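Local coordinates for protein epidermin modifying enzyme EPID (Staphylococcus epidermidis, PDB 1G63) that catalyses the FMN-dependent oxidative decarboxylation of the C-terminal cysteine of the epidermin precursor peptide, working as a homododecamer, at residues A9-N14 with L35-S40. Residues are numbered along the deposited sequence; the frame is centred on the assembly and turned at random.
With FMN (flavin mononucleotide), chain N.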
loop_
_atom_site.group_PDB
_atom_site.type_symbol
_atom_site.label_atom_id
_atom_site.label_comp_id
_atom_site.label_asym_id
_atom_site.label_seq_id
_atom_site.Cartn_x
_atom_site.Cartn_y
_atom_site.Cartn_z
ATOM N N ALA B 9 -22.998 20.532 -4.183
ATOM C CA ALA B 9 -23.349 20.000 -2.867
ATOM C C ALA B 9 -22.177 20.026 -1.886
ATOM O O ALA B 9 -21.054 19.649 -2.222
ATOM C CB ALA B 9 -23.883 18.580 -3.007
ATOM N N THR B 10 -22.458 20.463 -0.665
ATOM C CA THR B 10 -21.444 20.556 0.374
ATOM C C THR B 10 -21.740 19.622 1.543
ATOM O O THR B 10 -22.829 19.027 1.629
ATOM C CB THR B 10 -21.307 22.013 0.883
ATOM O OG1 THR B 10 -22.507 22.416 1.557
ATOM C CG2 THR B 10 -21.046 22.951 -0.289
ATOM N N ALA B 11 -20.765 19.511 2.444
ATOM C CA ALA B 11 -20.849 18.625 3.600
ATOM C C ALA B 11 -21.891 18.961 4.661
ATOM O O ALA B 11 -21.574 19.163 5.834
ATOM C CB ALA B 11 -19.475 18.487 4.244
ATOM N N SER B 12 -23.141 19.020 4.231
ATOM C CA SER B 12 -24.262 19.250 5.127
ATOM C C SER B 12 -24.906 17.879 5.288
ATOM O O SER B 12 -24.932 17.092 4.346
ATOM C CB SER B 12 -25.275 20.205 4.505
ATOM O OG SER B 12 -26.555 20.031 5.099
ATOM N N ILE B 13 -25.418 17.587 6.475
ATOM C CA ILE B 13 -26.049 16.301 6.725
ATOM C C ILE B 13 -27.106 15.973 5.670
ATOM O O ILE B 13 -27.283 14.812 5.304
ATOM C CB ILE B 13 -26.705 16.269 8.137
ATOM C CG1 ILE B 13 -27.331 14.898 8.399
ATOM C CG2 ILE B 13 -27.758 17.366 8.252
ATOM C CD1 ILE B 13 -26.354 13.747 8.315
ATOM N N ASN B 14 -27.798 16.994 5.168
ATOM C CA ASN B 14 -28.840 16.759 4.174
ATOM C C ASN B 14 -28.361 16.416 2.779
ATOM O O ASN B 14 -29.177 16.210 1.882
ATOM C CB ASN B 14 -29.793 17.948 4.104
ATOM C CG ASN B 14 -30.647 18.064 5.336
ATOM O OD1 ASN B 14 -30.440 18.945 6.168
ATOM N ND2 ASN B 14 -31.603 17.158 5.475
ATOM N N LEU B 35 -21.723 18.471 -8.585
ATOM C CA LEU B 35 -20.324 18.611 -8.194
ATOM C C LEU B 35 -20.303 18.640 -6.658
ATOM O O LEU B 35 -21.043 19.401 -6.045
ATOM C CB LEU B 35 -19.779 19.928 -8.770
ATOM C CG LEU B 35 -18.277 20.218 -8.788
ATOM C CD1 LEU B 35 -18.042 21.609 -9.373
ATOM C CD2 LEU B 35 -17.714 20.140 -7.387
ATOM N N PHE B 36 -19.467 17.813 -6.037
ATOM C CA PHE B 36 -19.401 17.757 -4.572
ATOM C C PHE B 36 -18.139 18.356 -3.966
ATOM O O PHE B 36 -17.101 18.465 -4.618
ATOM C CB PHE B 36 -19.503 16.306 -4.077
ATOM C CG PHE B 36 -20.833 15.648 -4.347
ATOM C CD1 PHE B 36 -21.075 15.008 -5.557
ATOM C CD2 PHE B 36 -21.841 15.660 -3.379
ATOM C CE1 PHE B 36 -22.307 14.378 -5.807
ATOM C CE2 PHE B 36 -23.069 15.037 -3.617
ATOM C CZ PHE B 36 -23.305 14.394 -4.831
ATOM N N SER B 37 -18.240 18.747 -2.702
ATOM C CA SER B 37 -17.092 19.275 -1.987
ATOM C C SER B 37 -16.376 18.032 -1.441
ATOM O O SER B 37 -17.005 17.015 -1.161
ATOM C CB SER B 37 -17.542 20.167 -0.831
ATOM O OG SER B 37 -18.087 19.410 0.236
ATOM N N PRO B 38 -15.048 18.088 -1.304
ATOM C CA PRO B 38 -14.300 16.934 -0.783
ATOM C C PRO B 38 -14.908 16.322 0.480
ATOM O O PRO B 38 -15.040 15.101 0.589
ATOM C CB PRO B 38 -12.912 17.513 -0.529
ATOM C CG PRO B 38 -12.786 18.518 -1.637
ATOM C CD PRO B 38 -14.138 19.200 -1.638
ATOM N N SER B 39 -15.292 17.168 1.428
ATOM C CA SER B 39 -15.861 16.687 2.680
ATOM C C SER B 39 -17.210 15.992 2.564
ATOM O O SER B 39 -17.537 15.124 3.379
ATOM C CB SER B 39 -15.987 17.829 3.685
ATOM O OG SER B 39 -14.719 18.322 4.040
ATOM N N SER B 40 -18.002 16.363 1.571
ATOM C CA SER B 40 -19.310 15.745 1.434
ATOM C C SER B 40 -19.190 14.261 1.077
ATOM O O SER B 40 -20.127 13.489 1.247
ATOM C CB SER B 40 -20.154 16.509 0.399
ATOM O OG SER B 40 -19.494 16.594 -0.843
HETATM N N1 FMN N . -22.086 22.073 8.352
HETATM C C2 FMN N . -23.099 22.855 7.862
HETATM O O2 FMN N . -22.942 23.971 7.457
HETATM N N3 FMN N . -24.430 22.321 7.830
HETATM C C4 FMN N . -24.786 21.086 8.253
HETATM O O4 FMN N . -25.974 20.728 8.210
HETATM C C4A FMN N . -23.707 20.258 8.806
HETATM N N5 FMN N . -23.941 19.014 9.206
HETATM C C5A FMN N . -22.893 18.207 9.550
HETATM C C6 FMN N . -23.132 16.805 9.889
HETATM C C7 FMN N . -22.157 15.981 10.373
HETATM C C7M FMN N . -22.447 14.509 10.706
HETATM C C8 FMN N . -20.753 16.437 10.330
HETATM C C8M FMN N . -19.617 15.523 10.722
HETATM C C9 FMN N . -20.512 17.776 10.038
HETATM C C9A FMN N . -21.519 18.680 9.648
HETATM N N10 FMN N . -21.319 20.056 9.316
HETATM C C10 FMN N . -22.339 20.843 8.798
HETATM C "C1'" FMN N . -19.961 20.618 9.359
HETATM C "C2'" FMN N . -19.333 20.555 7.944
HETATM O "O2'" FMN N . -19.272 19.245 7.378
HETATM C "C3'" FMN N . -17.921 21.135 7.973
HETATM O "O3'" FMN N . -17.986 22.547 8.356
HETATM C "C4'" FMN N . -17.133 21.020 6.677
HETATM O "O4'" FMN N . -15.753 21.421 6.867
HETATM C "C5'" FMN N . -17.725 21.789 5.506
HETATM O "O5'" FMN N . -16.985 21.520 4.297
HETATM P P FMN N . -17.517 21.891 2.849
HETATM O O1P FMN N . -17.801 23.360 2.848
HETATM O O2P FMN N . -18.700 21.045 2.568
HETATM O O3P FMN N . -16.323 21.519 1.898
#
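Ala9 and Phe36 pair as the last residues of two neighbouring parallel strands, 5-9 and 32-36. Two backbone hydrogen bonds close the ladder: Ala9 N gives to Leu35 O (2.9 Å), and Ser37 N gives to Ala9 O (3.0 Å). The CA of Phe36 adds a C-H...O contact to that same Ala9 carbonyl.

On one face of the sheet Ala9 CB rests obliquely against the Phe36 ring, 3.6 Å from CD2, and Leu56 of the neighbouring strand 56-57 also packs against the Phe36 side chain. Past the strand ends, Ala11 CB meets Ser39 CB at 3.6 Å, while Ser40 CB packs against the peptide linking Thr10 to Ala11.

Here both segments turn to the FMN phosphate. Ala11 N binds O2P in a nearly straight hydrogen bond (2.6 Å, 163°), and Ser37 OG, set between its own backbone N and carbonyl carbon (chi1 73°), donates to the same oxygen at 2.9 Å. Ala11, centre of an inverse gamma turn, also accepts the ribityl O2' hydroxyl on its carbonyl O (2.8 Å). Thr10 OG1 instead bonds to Pro81 O, tying the loop to strand 76-82.

As in other Rossmann-like folds, the cofactor sits at the C-terminal edge of the parallel sheet. Through Ala11 N and Ser37 OG, one phosphate oxygen bridges the two segments, its negative charge probably eased by these neutral N-H and O-H donors.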